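Local coordinates for protein bacterial regulatory proteins, TetR family (Nitrosomonas europaea, PDB 3NI7) that probably binds DNA as a regulator of transcription, as in other TetR-family proteins, and forms a dimer in the crystal, at residues V39-D42 and E43-Y47; M89-L92 and D93-V97; T151-T154 and I155-T159. All blocks are in the same frame, centred on the assembly; numbering follows the deposited sequence.

Contact 1. Residues V39-D42 and E43-Y47; sequences VSLD and EIRLY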
loop_
_atom_site.group_PDB
_atom_site.type_symbol
_atom_site.label_atom_id
_atom_site.label_comp_id
_atom_site.label_asym_id
_atom_site.label_seq_id
_atom_site.Cartn_x
_atom_site.Cartn_y
_atom_site.Cartn_z
ATOM N N VAL A 39 6.662 2.381 38.116
ATOM C CA VAL A 39 7.972 3.079 38.097
ATOM C C VAL A 39 7.812 4.547 37.700
ATOM O O VAL A 39 6.719 4.978 37.301
ATOM C CB VAL A 39 8.955 2.444 37.107
ATOM C CG1 VAL A 39 9.209 0.996 37.467
ATOM C CG2 VAL A 39 8.448 2.609 35.662
ATOM N N SER A 40 8.907 5.309 37.805
ATOM C CA SER A 40 8.897 6.753 37.525
ATOM C C SER A 40 9.025 7.059 36.045
ATOM O O SER A 40 9.791 6.416 35.341
ATOM C CB SER A 40 10.093 7.370 38.169
ATOM O OG SER A 40 11.204 6.741 37.596
ATOM N N LEU A 41 8.339 8.095 35.587
ATOM C CA LEU A 41 8.463 8.537 34.212
ATOM C C LEU A 41 9.941 8.746 33.831
ATOM O O LEU A 41 10.367 8.524 32.721
ATOM C CB LEU A 41 7.664 9.810 34.029
ATOM C CG LEU A 41 7.463 10.322 32.614
ATOM C CD1 LEU A 41 7.133 9.203 31.597
ATOM C CD2 LEU A 41 6.369 11.388 32.607
ATOM N N ASP A 42 10.753 9.156 34.777
ATOM C CA ASP A 42 12.185 9.303 34.494
ATOM C C ASP A 42 12.783 7.954 34.085
ATOM O O ASP A 42 13.733 7.902 33.307
ATOM C CB ASP A 42 12.931 9.886 35.697
ATOM C CG ASP A 42 12.615 11.363 35.907
ATOM O OD1 ASP A 42 13.282 12.091 36.754
ATOM O OD2 ASP A 42 11.693 11.796 35.170
ATOM N N GLU A 43 12.247 6.876 34.638
ATOM C CA GLU A 43 12.758 5.562 34.324
ATOM C C GLU A 43 12.339 5.145 32.927
ATOM O O GLU A 43 13.114 4.586 32.172
ATOM C CB GLU A 43 12.275 4.523 35.321
ATOM C CG GLU A 43 13.355 4.036 36.291
ATOM C CD GLU A 43 12.829 2.941 37.269
ATOM O OE1 GLU A 43 12.106 3.271 38.267
ATOM O OE2 GLU A 43 13.150 1.747 37.007
ATOM N N ILE A 44 11.100 5.409 32.583
ATOM C CA ILE A 44 10.627 5.070 31.244
ATOM C C ILE A 44 11.406 5.810 30.160
ATOM O O ILE A 44 11.763 5.234 29.132
ATOM C CB ILE A 44 9.153 5.406 31.073
ATOM C CG1 ILE A 44 8.310 4.557 32.017
ATOM C CG2 ILE A 44 8.729 5.122 29.668
ATOM C CD1 ILE A 44 8.846 3.140 32.192
ATOM N N ARG A 45 11.709 7.079 30.407
ATOM C CA ARG A 45 12.264 7.887 29.373
ATOM C C ARG A 45 13.724 7.535 29.133
ATOM O O ARG A 45 14.252 7.900 28.101
ATOM C CB ARG A 45 12.039 9.364 29.659
ATOM C CG ARG A 45 10.604 9.822 29.451
ATOM C CD ARG A 45 10.396 11.343 29.488
ATOM N NE ARG A 45 11.334 12.089 28.627
ATOM C CZ ARG A 45 11.066 12.593 27.417
ATOM N NH1 ARG A 45 9.858 12.454 26.859
ATOM N NH2 ARG A 45 12.028 13.223 26.732
ATOM N N LEU A 46 14.365 6.789 30.030
ATOM C CA LEU A 46 15.677 6.232 29.707
ATOM C C LEU A 46 15.564 5.409 28.407
ATOM O O LEU A 46 16.385 5.513 27.506
ATOM C CB LEU A 46 16.184 5.332 30.820
ATOM C CG LEU A 46 16.822 5.966 32.071
ATOM C CD1 LEU A 46 16.911 4.929 33.199
ATOM C CD2 LEU A 46 18.217 6.604 31.864
ATOM N N TYR A 47 14.506 4.600 28.324
ATOM C CA TYR A 47 14.288 3.701 27.209
ATOM C C TYR A 47 13.572 4.366 26.079
ATOM O O TYR A 47 13.955 4.224 24.960
ATOM C CB TYR A 47 13.469 2.507 27.654
ATOM C CG TYR A 47 14.198 1.731 28.683
ATOM C CD1 TYR A 47 15.113 0.758 28.320
ATOM C CD2 TYR A 47 14.024 2.000 29.999
ATOM C CE1 TYR A 47 15.824 0.055 29.244
ATOM C CE2 TYR A 47 14.705 1.287 30.944
ATOM C CZ TYR A 47 15.627 0.310 30.552
ATOM O OH TYR A 47 16.381 -0.412 31.464
#
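Glu43 folds back over Ser40 and Val39 at the start of helix 41-47. This helix is the second helix of the predicted helix-turn-helix motif. Glu43 CB lies close to Ser40 O and is 3.4 Å from Ser40 OG. Glu43 CG passes Ser40 OG at 3.7 Å. Beyond CG the chain is extended, which carries the carboxylate across Val39 at about a right angle. There Glu43 CD comes to 3.9 Å from Val39 CB. Glu43 OE1 is 3.5 Å from the same Val39 CB, and Glu43 OE2 is 4.0 Å from Val39 CG1.

Ser40 is the N-cap. Its OG accepts a hydrogen bond from Glu43 N at 3.1 Å. The chi1 of 60° sets OG between the backbone N and the carbonyl carbon, where it can meet that N-H. Ser40 O takes two further bonds, from Glu43 N above its carbonyl plane and from Ile44 N within that plane. Val39 CG2 touches Ile44 CD1, the end of a buried side chain, at 3.5 Å. Leu41 and Arg45 lie side by side, with Leu41 CD1 4.1 Å from Arg45 CG.

Helix 41-47 rests on two others. Ile44 packs on Ile12 of helix 7-22 and on Ala34 of helix 30-36. Leu41 meets Leu30 and Tyr31 of helix 30-36, and Tyr47 meets Met8, Arg9 and Ile12 of helix 7-22.

Contact 2. Residues M89-L92 and D93-V97; sequences MIWL and DALAV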
loop_
_atom_site.group_PDB
_atom_site.type_symbol
_atom_site.label_atom_id
_atom_site.label_comp_id
_atom_site.label_asym_id
_atom_site.label_seq_id
_atom_site.Cartn_x
_atom_site.Cartn_y
_atom_site.Cartn_z
HETATM N N MSE A 89 4.132 -14.473 7.417
HETATM C CA MSE A 89 3.157 -14.896 8.403
HETATM C C MSE A 89 3.688 -14.763 9.828
HETATM O O MSE A 89 3.004 -14.195 10.649
HETATM C CB MSE A 89 2.613 -16.316 8.096
HETATM C CG MSE A 89 1.602 -16.371 6.930
HETATM SE SE MSE A 89 0.318 -14.857 6.823
HETATM C CE MSE A 89 -0.479 -14.872 8.646
ATOM N N ILE A 90 4.915 -15.212 10.105
ATOM C CA ILE A 90 5.526 -15.005 11.435
ATOM C C ILE A 90 5.470 -13.533 11.801
ATOM O O ILE A 90 5.113 -13.138 12.889
ATOM C CB ILE A 90 6.996 -15.412 11.483
ATOM C CG1 ILE A 90 7.164 -16.914 11.369
ATOM C CG2 ILE A 90 7.554 -15.039 12.797
ATOM C CD1 ILE A 90 6.831 -17.640 12.645
ATOM N N TRP A 91 5.806 -12.703 10.861
ATOM C CA TRP A 91 5.785 -11.279 11.126
ATOM C C TRP A 91 4.368 -10.861 11.521
ATOM O O TRP A 91 4.177 -10.137 12.497
ATOM C CB TRP A 91 6.212 -10.547 9.861
ATOM C CG TRP A 91 6.606 -9.177 10.033
ATOM C CD1 TRP A 91 7.732 -8.743 10.604
ATOM C CD2 TRP A 91 5.920 -8.026 9.541
ATOM N NE1 TRP A 91 7.799 -7.365 10.546
ATOM C CE2 TRP A 91 6.691 -6.900 9.902
ATOM C CE3 TRP A 91 4.726 -7.835 8.827
ATOM C CZ2 TRP A 91 6.307 -5.603 9.607
ATOM C CZ3 TRP A 91 4.326 -6.558 8.529
ATOM C CH2 TRP A 91 5.115 -5.441 8.927
ATOM N N LEU A 92 3.360 -11.313 10.771
ATOM C CA LEU A 92 2.002 -10.835 11.079
ATOM C C LEU A 92 1.423 -11.452 12.339
ATOM O O LEU A 92 0.693 -10.790 13.076
ATOM C CB LEU A 92 1.095 -11.003 9.909
ATOM C CG LEU A 92 1.416 -10.013 8.775
ATOM C CD1 LEU A 92 1.027 -10.626 7.421
ATOM C CD2 LEU A 92 0.698 -8.694 8.989
ATOM N N ASP A 93 1.808 -12.688 12.620
ATOM C CA ASP A 93 1.442 -13.323 13.864
ATOM C C ASP A 93 2.049 -12.564 15.064
ATOM O O ASP A 93 1.387 -12.292 16.063
ATOM C CB ASP A 93 1.872 -14.788 13.858
ATOM C CG ASP A 93 0.966 -15.659 12.987
ATOM O OD1 ASP A 93 -0.002 -15.135 12.369
ATOM O OD2 ASP A 93 1.231 -16.879 12.907
ATOM N N ALA A 94 3.325 -12.216 14.939
ATOM C CA ALA A 94 3.970 -11.432 15.924
ATOM C C ALA A 94 3.127 -10.179 16.210
ATOM O O ALA A 94 2.739 -9.884 17.378
ATOM C CB ALA A 94 5.323 -11.059 15.452
ATOM N N LEU A 95 2.825 -9.443 15.153
ATOM C CA LEU A 95 2.025 -8.221 15.315
ATOM C C LEU A 95 0.654 -8.554 15.821
ATOM O O LEU A 95 0.037 -7.781 16.545
ATOM C CB LEU A 95 1.880 -7.483 13.981
ATOM C CG LEU A 95 3.225 -7.008 13.383
ATOM C CD1 LEU A 95 3.119 -6.373 11.984
ATOM C CD2 LEU A 95 3.877 -6.047 14.333
ATOM N N ALA A 96 0.178 -9.730 15.417
ATOM C CA ALA A 96 -1.212 -10.144 15.748
ATOM C C ALA A 96 -1.482 -10.228 17.263
ATOM O O ALA A 96 -2.647 -10.287 17.674
ATOM C CB ALA A 96 -1.563 -11.486 15.138
ATOM N N VAL A 97 -0.413 -10.262 18.077
ATOM C CA VAL A 97 -0.568 -10.358 19.527
ATOM C C VAL A 97 -1.549 -9.207 19.869
ATOM O O VAL A 97 -2.444 -9.339 20.743
ATOM C CB VAL A 97 0.794 -10.411 20.255
ATOM C CG1 VAL A 97 0.578 -10.219 21.678
ATOM C CG2 VAL A 97 1.519 -11.730 20.059
#
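A CH-pi contact between Leu95 and Trp91 joins neighbouring turns of helix 80-96, in an all-helical chain and C-terminal in sequence to the predicted helix-turn-helix. Leu95 CD1 sits over one face of the indole, 3.7 Å from the centroid of the six-membered ring of Trp91. It is only 11° off the ring normal, so the methyl is above the face and not at the edge. The nearest ring atom is Trp91 CZ3, but CE3 and CH2 are almost as close. Trp91 has CG anti to its backbone N (chi1 -163°), while Leu95 has CG anti to its carbonyl carbon (chi1 -62°). These two settings bring methyl and ring together.

Backbone bonds run along the turn. Leu95 N donates to Trp91 O at 3.1 Å. Asp93 N donates to Met89 O, and Ala94 N to Ile90 O. The bond from Ala96 N to Leu92 O is weak. On another side of the helix, the bent chain of selenomethionine Met89 brings its CE to 3.8 Å from Asp93 OD1.

Side chains of three other helices touch this one. Trp91 lies against Ala62 and Met66 of helix 51-69, and its NE1 is hydrogen-bonded to Asp63 OD1. Leu92 and Leu95 pack on Phe160 and Trp163 of helix 149-164. Met89 meets Arg175 and Leu178 of helix 172-187.

Contact 3. Residues T151-T154 and I155-T159; sequences TLTT and IYLMT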
loop_
_atom_site.group_PDB
_atom_site.type_symbol
_atom_site.label_atom_id
_atom_site.label_comp_id
_atom_site.label_asym_id
_atom_site.label_seq_id
_atom_site.Cartn_x
_atom_site.Cartn_y
_atom_site.Cartn_z
ATOM N N THR A 151 6.637 -6.515 -7.204
ATOM C CA THR A 151 5.511 -7.407 -7.103
ATOM C C THR A 151 5.457 -7.785 -5.659
ATOM O O THR A 151 4.468 -7.531 -4.934
ATOM C CB THR A 151 5.693 -8.646 -7.979
ATOM O OG1 THR A 151 5.694 -8.251 -9.355
ATOM C CG2 THR A 151 4.606 -9.630 -7.736
ATOM N N LEU A 152 6.551 -8.368 -5.218
ATOM C CA LEU A 152 6.639 -8.750 -3.812
ATOM C C LEU A 152 6.347 -7.570 -2.864
ATOM O O LEU A 152 5.733 -7.749 -1.837
ATOM C CB LEU A 152 8.026 -9.252 -3.522
ATOM C CG LEU A 152 8.248 -9.664 -2.098
ATOM C CD1 LEU A 152 7.131 -10.541 -1.614
ATOM C CD2 LEU A 152 9.596 -10.347 -2.108
ATOM N N THR A 153 6.754 -6.372 -3.215
ATOM C CA THR A 153 6.434 -5.262 -2.338
ATOM C C THR A 153 4.950 -5.052 -2.347
ATOM O O THR A 153 4.328 -4.915 -1.285
ATOM C CB THR A 153 7.119 -3.912 -2.733
ATOM O OG1 THR A 153 8.540 -4.051 -2.621
ATOM C CG2 THR A 153 6.685 -2.825 -1.794
ATOM N N THR A 154 4.385 -5.014 -3.551
ATOM C CA THR A 154 2.991 -4.691 -3.681
ATOM C C THR A 154 2.208 -5.730 -2.951
ATOM O O THR A 154 1.189 -5.436 -2.364
ATOM C CB THR A 154 2.585 -4.642 -5.107
ATOM O OG1 THR A 154 3.295 -3.552 -5.734
ATOM C CG2 THR A 154 1.073 -4.424 -5.218
ATOM N N ILE A 155 2.712 -6.952 -2.946
ATOM C CA ILE A 155 2.005 -8.026 -2.249
ATOM C C ILE A 155 2.130 -7.880 -0.754
ATOM O O ILE A 155 1.170 -8.086 0.006
ATOM C CB ILE A 155 2.467 -9.453 -2.686
ATOM C CG1 ILE A 155 2.049 -9.742 -4.160
ATOM C CG2 ILE A 155 1.828 -10.504 -1.794
ATOM C CD1 ILE A 155 2.864 -10.862 -4.892
ATOM N N TYR A 156 3.319 -7.532 -0.309
ATOM C CA TYR A 156 3.539 -7.461 1.137
ATOM C C TYR A 156 2.738 -6.308 1.722
ATOM O O TYR A 156 1.980 -6.470 2.648
ATOM C CB TYR A 156 4.988 -7.424 1.417
ATOM C CG TYR A 156 5.377 -7.011 2.771
ATOM C CD1 TYR A 156 5.492 -7.919 3.824
ATOM C CD2 TYR A 156 5.754 -5.690 2.994
ATOM C CE1 TYR A 156 5.918 -7.487 5.105
ATOM C CE2 TYR A 156 6.160 -5.251 4.242
ATOM C CZ TYR A 156 6.247 -6.139 5.278
ATOM O OH TYR A 156 6.702 -5.574 6.449
ATOM N N LEU A 157 2.767 -5.188 1.057
ATOM C CA LEU A 157 1.852 -4.126 1.409
ATOM C C LEU A 157 0.390 -4.550 1.456
ATOM O O LEU A 157 -0.281 -4.355 2.451
ATOM C CB LEU A 157 2.003 -2.964 0.427
ATOM C CG LEU A 157 3.280 -2.183 0.709
ATOM C CD1 LEU A 157 3.311 -0.904 -0.049
ATOM C CD2 LEU A 157 3.316 -1.885 2.124
HETATM N N MSE A 158 -0.117 -5.111 0.367
HETATM C CA MSE A 158 -1.556 -5.389 0.286
HETATM C C MSE A 158 -1.999 -6.379 1.338
HETATM O O MSE A 158 -3.001 -6.170 2.035
HETATM C CB MSE A 158 -1.914 -5.975 -1.037
HETATM C CG MSE A 158 -2.473 -5.025 -2.047
HETATM SE SE MSE A 158 -3.125 -6.272 -3.530
HETATM C CE MSE A 158 -4.104 -4.929 -4.639
ATOM N N THR A 159 -1.230 -7.445 1.476
ATOM C CA THR A 159 -1.561 -8.447 2.456
ATOM C C THR A 159 -1.662 -7.797 3.820
ATOM O O THR A 159 -2.572 -8.094 4.593
ATOM C CB THR A 159 -0.501 -9.490 2.524
ATOM O OG1 THR A 159 -0.303 -10.000 1.218
ATOM C CG2 THR A 159 -0.913 -10.622 3.422
#
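Thr151 and Ile155 lie side by side and point the same way, an i, i+4 contact on helix 149-164. This helix belongs to the all-helical C-terminal domain and meets the second subunit. The touch is methyl to methyl, with Thr151 CG2 3.6 Å from Ile155 CD1. With OG1 beside the backbone N (chi1 -66°), Thr151 CG2 is anti to that N and lies along the isoleucine. OG1 is hydrogen-bonded to Ser126 of the second subunit. Ile155 CG1 also passes Thr151 O at 3.4 Å. Replacing Ile155 by an alanine removes CG1, CG2 and CD1, and would probably leave the Thr151 methyl without this partner and open a gap beside it.

Tyr156 and Leu157 leave the helix in other directions. Tyr156 packs on Thr128 and Val129 of helix 115-135, and Leu157 on Leu157 of the second subunit. The hydroxyls of Thr153 and Thr154 turn back to the carbonyls of Glu149 and Ser150.

Backbone bonds hold the turn, from Ile155 N to Thr151 O at 2.7 Å and from Leu157 N to Thr153 O at 2.8 Å. Ile155 O takes two bonds from Thr159, whose N and OG1 reach it from opposite faces of its plane, OG1 at 2.7 Å.

Overall arrangement
The three contacts come in series along the chain, each on a single helix: 41-47, then 80-96, then 149-164. Contact 1 lies at the surface, in the predicted DNA-binding motif. Its centre is about 28 Å from that of contact 2 and about 38 Å from that of contact 3, and it touches neither. Contacts 1 and 3 are on opposite sides of the chain's centre. Contacts 2 and 3 are about 16 Å apart between centres and do touch, where the rings of Trp91 and Tyr156 meet with planes at about 45°. Contact 2 thus lies between the probable DNA-binding end and the helix of contact 3, which faces the second subunit.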